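Side-chain contacts in Lactamase_B domain-containing protein (PDB 6XFR), which probably hydrolyses beta-lactam antibiotics to substituted beta-amino acids, as a zinc-dependent class B1 metallo-beta-lactamase: residues Thr77-Asp82 against Thr173-Leu178; Tyr135-Gly140 against Gly159-Asp164. All blocks are in the same frame, centred on the assembly; numbering follows the deposited sequence.

Contact 1. Residues Thr77-Asp82 against Thr173-Leu178; sequences THWHDD and TADADL. With ZN (zinc ion), chain N; ZN (zinc ion), chain O; SO4 (sulfate ion), chain X.
His-80 and Asp-175 meet at the rim of the dinuclear zinc site of a metallo-beta-lactamase, where the HxHxD zinc-binding motif, here His-78 to Asp-82, faces the loop that leads to helix 181-191. The link is a His-carboxylate hydrogen bond, from His-80 NE2 to Asp-175 OD1 at 2.8 Å. The acceptor lies almost in the imidazole plane, but the N-H...O angle of 144° shows a bent bond. On the aspartate side the donor arrives from the anti side and out of the carboxylate plane. Imidazole and carboxylate reach in from facing sides, their planes 36° apart, and the carboxylate is a second-shell partner that should help fix the rotation of the imidazole. The other ring nitrogen, His-80 ND1, binds a zinc ion at 2.2 Å, and His-78 NE2 and His-141 complete the protein ligands of that metal. A nearby carboxylate would be expected to make the imidazole somewhat more electron-rich. With chi1 at 63° the indole of Trp-79 swings back over its own backbone and crosses Asp-175 at about a right angle, CZ2 lying 3.7 Å from Asp-175 OD1 in an oblique approach. His-80 CD2 sits over one face of the indole, 3.4 Å from its plane and toward its rim; the rings are strongly inclined and do not stack. Over one face of the His-80 ring stands a sulfate, probably from the crystallisation liquor. Asp-82, at the start of helix 81-84, carries the motif to the second zinc ion, which its OD2 binds at 2.2 Å.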
ATOM      1  N   THR B  77      15.986  -8.683   9.451  1.00 37.39           N
ATOM      2  CA  THR B  77      14.969  -9.049  10.428  1.00 41.83           C
ATOM      3  C   THR B  77      14.986 -10.529  10.820  1.00 40.17           C
ATOM      4  O   THR B  77      14.268 -10.915  11.748  1.00 31.50           O
ATOM      5  CB  THR B  77      13.587  -8.663   9.906  1.00 40.57           C
ATOM      6  OG1 THR B  77      13.269  -9.437   8.737  1.00 40.25           O
ATOM      7  CG2 THR B  77      13.538  -7.171   9.602  1.00 37.42           C
ATOM      8  N   HIS B  78      15.739 -11.367  10.119  1.00 41.61           N
ATOM      9  CA  HIS B  78      16.014 -12.730  10.561  1.00 38.04           C
ATOM     10  C   HIS B  78      17.007 -13.324   9.566  1.00 36.44           C
ATOM     11  O   HIS B  78      17.481 -12.633   8.657  1.00 30.12           O
ATOM     12  CB  HIS B  78      14.717 -13.526  10.754  1.00 32.33           C
ATOM     13  CG  HIS B  78      14.021 -13.916   9.493  1.00 33.87           C
ATOM     14  ND1 HIS B  78      13.555 -12.997   8.582  1.00 35.40           N
ATOM     15  CD2 HIS B  78      13.658 -15.131   9.024  1.00 39.65           C
ATOM     16  CE1 HIS B  78      12.966 -13.634   7.587  1.00 34.63           C
ATOM     17  NE2 HIS B  78      13.009 -14.928   7.834  1.00 43.00           N
ATOM     18  N   TRP B  79      17.359 -14.599   9.763  1.00 40.84           N
ATOM     19  CA  TRP B  79      18.569 -15.115   9.121  1.00 44.85           C
ATOM     20  C   TRP B  79      18.373 -15.609   7.694  1.00 44.27           C
ATOM     21  O   TRP B  79      19.375 -15.835   7.006  1.00 48.33           O
ATOM     22  CB  TRP B  79      19.179 -16.254   9.949  1.00 42.96           C
ATOM     23  CG  TRP B  79      18.343 -17.492  10.107  1.00 44.23           C
ATOM     24  CD1 TRP B  79      17.434 -17.753  11.098  1.00 44.26           C
ATOM     25  CD2 TRP B  79      18.381 -18.663   9.286  1.00 50.83           C
ATOM     26  NE1 TRP B  79      16.902 -19.014  10.943  1.00 42.33           N
ATOM     27  CE2 TRP B  79      17.460 -19.593   9.836  1.00 48.37           C
ATOM     28  CE3 TRP B  79      19.107 -19.023   8.139  1.00 54.21           C
ATOM     29  CZ2 TRP B  79      17.240 -20.855   9.274  1.00 47.92           C
ATOM     30  CZ3 TRP B  79      18.890 -20.282   7.583  1.00 56.39           C
ATOM     31  CH2 TRP B  79      17.959 -21.181   8.152  1.00 49.82           C
ATOM     32  N   HIS B  80      17.139 -15.685   7.203  1.00 37.25           N
ATOM     33  CA  HIS B  80      16.897 -16.281   5.900  1.00 40.01           C
ATOM     34  C   HIS B  80      17.388 -15.387   4.758  1.00 41.57           C
ATOM     35  O   HIS B  80      17.516 -14.161   4.881  1.00 36.32           O
ATOM     36  CB  HIS B  80      15.413 -16.574   5.733  1.00 40.05           C
ATOM     37  CG  HIS B  80      14.958 -17.841   6.381  1.00 42.31           C
ATOM     38  ND1 HIS B  80      13.648 -18.051   6.756  1.00 42.55           N
ATOM     39  CD2 HIS B  80      15.626 -18.971   6.708  1.00 47.72           C
ATOM     40  CE1 HIS B  80      13.528 -19.255   7.288  1.00 49.22           C
ATOM     41  NE2 HIS B  80      14.713 -19.834   7.273  1.00 50.63           N
ATOM     42  N   ASP B  81      17.609 -16.031   3.607  1.00 46.06           N
ATOM     43  CA  ASP B  81      18.235 -15.358   2.473  1.00 49.75           C
ATOM     44  C   ASP B  81      17.400 -14.179   1.987  1.00 47.81           C
ATOM     45  O   ASP B  81      17.954 -13.151   1.576  1.00 42.39           O
ATOM     46  CB  ASP B  81      18.478 -16.357   1.339  1.00 57.69           C
ATOM     47  CG  ASP B  81      19.863 -17.041   1.415  1.00 62.90           C
ATOM     48  OD1 ASP B  81      20.132 -17.918   0.567  1.00 67.64           O
ATOM     49  OD2 ASP B  81      20.678 -16.715   2.310  1.00 62.73           O
ATOM     50  N   ASP B  82      16.062 -14.298   2.039  1.00 58.19           N
ATOM     51  CA  ASP B  82      15.180 -13.245   1.518  1.00 47.33           C
ATOM     52  C   ASP B  82      15.269 -11.958   2.327  1.00 43.95           C
ATOM     53  O   ASP B  82      15.035 -10.889   1.765  1.00 56.97           O
ATOM     54  CB  ASP B  82      13.717 -13.736   1.417  1.00 42.81           C
ATOM     55  CG  ASP B  82      13.024 -13.933   2.778  1.00 46.77           C
ATOM     56  OD1 ASP B  82      13.675 -14.300   3.772  1.00 52.46           O
ATOM     57  OD2 ASP B  82      11.790 -13.774   2.858  1.00 46.45           O
ATOM     58  N   THR B 173       6.371 -24.091   6.694  1.00 92.89           N
ATOM     59  CA  THR B 173       6.355 -24.138   8.142  1.00 89.08           C
ATOM     60  C   THR B 173       7.595 -24.834   8.712  1.00 96.71           C
ATOM     61  O   THR B 173       7.669 -25.043   9.929  1.00100.12           O
ATOM     62  CB  THR B 173       5.060 -24.830   8.576  1.00 82.95           C
ATOM     63  OG1 THR B 173       4.976 -26.103   7.924  1.00 90.09           O
ATOM     64  CG2 THR B 173       3.867 -24.013   8.150  1.00 73.08           C
ATOM     65  N   ALA B 174       8.589 -25.152   7.867  1.00 92.81           N
ATOM     66  CA  ALA B 174       9.710 -26.004   8.277  1.00 90.24           C
ATOM     67  C   ALA B 174      10.464 -25.428   9.478  1.00 82.28           C
ATOM     68  O   ALA B 174      10.496 -26.033  10.556  1.00 79.84           O
ATOM     69  CB  ALA B 174      10.657 -26.216   7.097  1.00 89.88           C
ATOM     70  N   ASP B 175      11.075 -24.252   9.314  1.00 75.74           N
ATOM     71  CA  ASP B 175      11.676 -23.573  10.459  1.00 73.70           C
ATOM     72  C   ASP B 175      10.635 -22.890  11.329  1.00 69.26           C
ATOM     73  O   ASP B 175      11.004 -22.251  12.328  1.00 62.47           O
ATOM     74  CB  ASP B 175      12.694 -22.503  10.023  1.00 72.03           C
ATOM     75  CG  ASP B 175      13.839 -23.058   9.179  1.00 74.74           C
ATOM     76  OD1 ASP B 175      14.131 -22.429   8.136  1.00 66.10           O
ATOM     77  OD2 ASP B 175      14.444 -24.098   9.558  1.00 80.16           O
ATOM     78  N   ALA B 176       9.353 -23.041  10.988  1.00 67.90           N
ATOM     79  CA  ALA B 176       8.297 -22.275  11.624  1.00 61.04           C
ATOM     80  C   ALA B 176       8.082 -22.750  13.051  1.00 63.81           C
ATOM     81  O   ALA B 176       8.380 -23.898  13.409  1.00 63.41           O
ATOM     82  CB  ALA B 176       6.987 -22.401  10.842  1.00 60.12           C
ATOM     83  N   ASP B 177       7.555 -21.846  13.867  1.00 59.58           N
ATOM     84  CA  ASP B 177       7.217 -22.132  15.255  1.00 55.50           C
ATOM     85  C   ASP B 177       5.722 -21.910  15.365  1.00 52.99           C
ATOM     86  O   ASP B 177       5.275 -20.854  15.819  1.00 55.58           O
ATOM     87  CB  ASP B 177       7.973 -21.265  16.198  1.00 58.09           C
ATOM     88  CG  ASP B 177       7.844 -21.728  17.623  1.00 63.06           C
ATOM     89  OD1 ASP B 177       8.569 -21.193  18.492  1.00 62.09           O
ATOM     90  OD2 ASP B 177       7.025 -22.648  17.860  1.00 64.26           O
ATOM     91  N   LEU B 178       4.949 -22.909  14.931  1.00 44.38           N
ATOM     92  CA  LEU B 178       3.509 -22.728  14.816  1.00 43.18           C
ATOM     93  C   LEU B 178       2.871 -22.470  16.169  1.00 48.83           C
ATOM     94  O   LEU B 178       1.835 -21.808  16.250  1.00 55.27           O
ATOM     95  CB  LEU B 178       2.884 -23.963  14.176  1.00 45.78           C
ATOM     96  CG  LEU B 178       3.258 -24.132  12.712  1.00 49.52           C
ATOM     97  CD1 LEU B 178       2.471 -25.266  12.129  1.00 47.88           C
ATOM     98  CD2 LEU B 178       3.039 -22.828  11.944  1.00 40.92           C
TER
HETATM   99 ZN    ZN N 302      12.222 -16.377   6.405  1.00 44.98          ZN
HETATM  100 ZN    ZN O 303      10.105 -14.922   3.790  1.00 58.41          ZN
HETATM  101  S   SO4 X 312      13.357 -17.981   2.034  1.00110.46           S
HETATM  102  O1  SO4 X 312      12.622 -17.085   2.935  1.00110.40           O
HETATM  103  O2  SO4 X 312      12.412 -18.439   1.000  1.00110.90           O
HETATM  104  O3  SO4 X 312      13.880 -19.107   2.802  1.00111.65           O
HETATM  105  O4  SO4 X 312      14.517 -17.324   1.428  1.00104.87           O
HETATM  106  O   HOH W   1       8.388 -16.447   4.036  1.00 24.48           O

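Contact 2. Residues Tyr135-Gly140 against Gly159-Asp164; sequences YFPGGG and GCLVKD. With ZN (zinc ion), chain O.
Leu-161 packs against Pro-137 and Gly-140 in the buried interior next to the zinc site of this metallo-beta-lactamase fold, where the loop after strand 130-135 meets the loop after strand 155-159. The second segment begins with a type I beta turn from Gly-159 to Val-162; its closing bond, Val-162 N to Gly-159 O, is weak at 3.4 Å. Gly-159 enters the turn with a positive phi of 53°, a backbone setting that favours glycine. Cys-160 follows and turns its thiolate the other way, SG binding a zinc ion at 2.4 Å together with Asp-82, His-202 and a water. Next comes Leu-161, which makes the contact and divides it between its two methyl branches. Its CG is anti to the backbone N (chi1 -168°), an extension that carries both methyls to the first segment. CD2 meets Pro-137 CG tip to tip at 3.5 Å, an apolar contact, while the other methyl, Leu-161 CD1, lies 3.7 Å from the backbone CA of Gly-140. Val-147 and Leu-188 also pack on this leucine. Val-162, the last residue of the turn, faces helix 209-217 instead and touches Leu-210, Leu-211 and Thr-214. Beyond it, the same helix is met once more by a polar link, as the backbone N of Lys-163 is hydrogen-bonded to Thr-214 OG1.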
ATOM      1  N   TYR B 135      12.162  -4.815  17.707  1.00 25.56           N
ATOM      2  CA  TYR B 135      11.469  -5.525  18.777  1.00 33.86           C
ATOM      3  C   TYR B 135      11.338  -7.007  18.456  1.00 28.37           C
ATOM      4  O   TYR B 135      11.179  -7.393  17.290  1.00 27.26           O
ATOM      5  CB  TYR B 135      10.085  -4.926  19.037  1.00 32.92           C
ATOM      6  CG  TYR B 135       9.243  -5.696  20.050  1.00 36.05           C
ATOM      7  CD1 TYR B 135       9.537  -5.665  21.402  1.00 33.73           C
ATOM      8  CD2 TYR B 135       8.162  -6.440  19.645  1.00 32.17           C
ATOM      9  CE1 TYR B 135       8.768  -6.347  22.323  1.00 36.65           C
ATOM     10  CE2 TYR B 135       7.393  -7.115  20.546  1.00 38.97           C
ATOM     11  CZ  TYR B 135       7.692  -7.068  21.891  1.00 38.21           C
ATOM     12  OH  TYR B 135       6.889  -7.770  22.780  1.00 44.53           O
ATOM     13  N   PHE B 136      11.458  -7.823  19.502  1.00 30.51           N
ATOM     14  CA  PHE B 136      11.353  -9.272  19.393  1.00 35.88           C
ATOM     15  C   PHE B 136      10.059  -9.711  20.038  1.00 34.08           C
ATOM     16  O   PHE B 136       9.956  -9.656  21.269  1.00 36.25           O
ATOM     17  CB  PHE B 136      12.534  -9.978  20.070  1.00 32.95           C
ATOM     18  CG  PHE B 136      12.452 -11.478  19.992  1.00 39.89           C
ATOM     19  CD1 PHE B 136      12.544 -12.125  18.756  1.00 33.71           C
ATOM     20  CD2 PHE B 136      12.238 -12.246  21.151  1.00 37.69           C
ATOM     21  CE1 PHE B 136      12.450 -13.506  18.690  1.00 38.41           C
ATOM     22  CE2 PHE B 136      12.138 -13.619  21.094  1.00 39.64           C
ATOM     23  CZ  PHE B 136      12.250 -14.259  19.875  1.00 42.80           C
ATOM     24  N   PRO B 137       9.043 -10.106  19.273  1.00 39.91           N
ATOM     25  CA  PRO B 137       7.769 -10.547  19.864  1.00 39.30           C
ATOM     26  C   PRO B 137       7.701 -12.033  20.169  1.00 41.95           C
ATOM     27  O   PRO B 137       6.710 -12.482  20.755  1.00 41.81           O
ATOM     28  CB  PRO B 137       6.754 -10.172  18.783  1.00 35.64           C
ATOM     29  CG  PRO B 137       7.516 -10.287  17.502  1.00 35.10           C
ATOM     30  CD  PRO B 137       8.946  -9.914  17.808  1.00 37.38           C
ATOM     31  N   GLY B 138       8.718 -12.793  19.793  1.00 39.36           N
ATOM     32  CA  GLY B 138       8.717 -14.234  19.937  1.00 42.41           C
ATOM     33  C   GLY B 138       8.890 -14.944  18.603  1.00 47.66           C
ATOM     34  O   GLY B 138       8.814 -14.351  17.525  1.00 38.08           O
ATOM     35  N   GLY B 139       9.169 -16.243  18.710  1.00 42.65           N
ATOM     36  CA  GLY B 139       9.306 -17.054  17.520  1.00 43.13           C
ATOM     37  C   GLY B 139       7.972 -17.197  16.800  1.00 53.43           C
ATOM     38  O   GLY B 139       6.917 -17.370  17.418  1.00 56.58           O
ATOM     39  N   GLY B 140       8.034 -17.159  15.474  1.00 42.32           N
ATOM     40  CA  GLY B 140       6.880 -17.395  14.641  1.00 43.42           C
ATOM     41  C   GLY B 140       7.377 -18.050  13.377  1.00 47.64           C
ATOM     42  O   GLY B 140       7.595 -19.275  13.345  1.00 46.54           O
ATOM     43  N   GLY B 159       7.958  -8.226   8.351  1.00 26.86           N
ATOM     44  CA  GLY B 159       8.701  -9.271   7.665  1.00 28.45           C
ATOM     45  C   GLY B 159       7.862 -10.505   7.429  1.00 32.40           C
ATOM     46  O   GLY B 159       6.637 -10.421   7.254  1.00 34.39           O
ATOM     47  N   CYS B 160       8.498 -11.673   7.483  1.00 28.63           N
ATOM     48  CA  CYS B 160       7.747 -12.886   7.213  1.00 30.13           C
ATOM     49  C   CYS B 160       6.929 -13.339   8.424  1.00 33.49           C
ATOM     50  O   CYS B 160       6.163 -14.304   8.304  1.00 32.61           O
ATOM     51  CB  CYS B 160       8.707 -14.005   6.765  1.00 33.20           C
ATOM     52  SG  CYS B 160      10.027 -13.458   5.630  1.00 45.48           S
ATOM     53  N   LEU B 161       6.981 -12.590   9.539  1.00 29.72           N
ATOM     54  CA  LEU B 161       6.116 -12.865  10.687  1.00 36.44           C
ATOM     55  C   LEU B 161       4.648 -12.552  10.394  1.00 42.58           C
ATOM     56  O   LEU B 161       3.749 -13.167  10.983  1.00 44.27           O
ATOM     57  CB  LEU B 161       6.595 -12.054  11.892  1.00 35.39           C
ATOM     58  CG  LEU B 161       6.029 -12.381  13.287  1.00 44.29           C
ATOM     59  CD1 LEU B 161       6.198 -13.873  13.635  1.00 29.72           C
ATOM     60  CD2 LEU B 161       6.678 -11.497  14.363  1.00 40.66           C
ATOM     61  N   VAL B 162       4.390 -11.599   9.498  1.00 44.76           N
ATOM     62  CA  VAL B 162       3.044 -11.164   9.131  1.00 37.55           C
ATOM     63  C   VAL B 162       2.752 -11.615   7.712  1.00 29.64           C
ATOM     64  O   VAL B 162       3.615 -11.520   6.835  1.00 35.56           O
ATOM     65  CB  VAL B 162       2.907  -9.633   9.241  1.00 40.66           C
ATOM     66  CG1 VAL B 162       1.453  -9.217   8.956  1.00 43.04           C
ATOM     67  CG2 VAL B 162       3.379  -9.142  10.619  1.00 41.87           C
ATOM     68  N   LYS B 163       1.527 -12.052   7.467  1.00 29.35           N
ATOM     69  CA  LYS B 163       1.111 -12.423   6.122  1.00 28.57           C
ATOM     70  C   LYS B 163       0.169 -11.361   5.561  1.00 30.27           C
ATOM     71  O   LYS B 163      -0.473 -10.613   6.306  1.00 24.72           O
ATOM     72  CB  LYS B 163       0.443 -13.803   6.127  1.00 33.62           C
ATOM     73  CG  LYS B 163       1.411 -14.945   6.403  1.00 42.83           C
ATOM     74  CD  LYS B 163       1.362 -16.029   5.326  1.00 62.55           C
ATOM     75  CE  LYS B 163       2.325 -15.742   4.190  1.00 69.73           C
ATOM     76  NZ  LYS B 163       3.723 -15.792   4.690  1.00 66.92           N
ATOM     77  N   ASP B 164       0.127 -11.268   4.230  1.00 38.24           N
ATOM     78  CA  ASP B 164      -0.767 -10.329   3.564  1.00 32.85           C
ATOM     79  C   ASP B 164      -2.190 -10.892   3.529  1.00 34.15           C
ATOM     80  O   ASP B 164      -2.426 -12.096   3.735  1.00 30.30           O
ATOM     81  CB  ASP B 164      -0.289  -9.985   2.136  1.00 38.36           C
ATOM     82  CG  ASP B 164      -0.456 -11.143   1.128  1.00 57.60           C
ATOM     83  OD1 ASP B 164       0.493 -11.940   0.973  1.00 69.82           O
ATOM     84  OD2 ASP B 164      -1.514 -11.261   0.461  1.00 63.42           O
TER
HETATM   85 ZN    ZN O 303      10.105 -14.922   3.790  1.00 58.41          ZN
HETATM   86  O   HOH W   1       8.388 -16.447   4.036  1.00 24.48           O

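Overall arrangement
Contacts 1 and 2 have centres 9 Å apart and differ in depth at the dinuclear zinc site: contact 1 is at the surface, contact 2 is buried. Along the chain, both segments of contact 2 fall between those of contact 1. One zinc ion joins them directly, since it takes a ligand from each: Asp-82 OD2 and Cys-160 SG are 3.3 Å apart, and a water 2.3 Å away is a further ligand of this ion. His-78 CE1 also packs on Cys-160 SG, at 3.5 Å. A second tie is through the backbone, where Asp-177 N lies 2.6 Å from Gly-140 O, a probable hydrogen bond between segments 173-178 and 135-140.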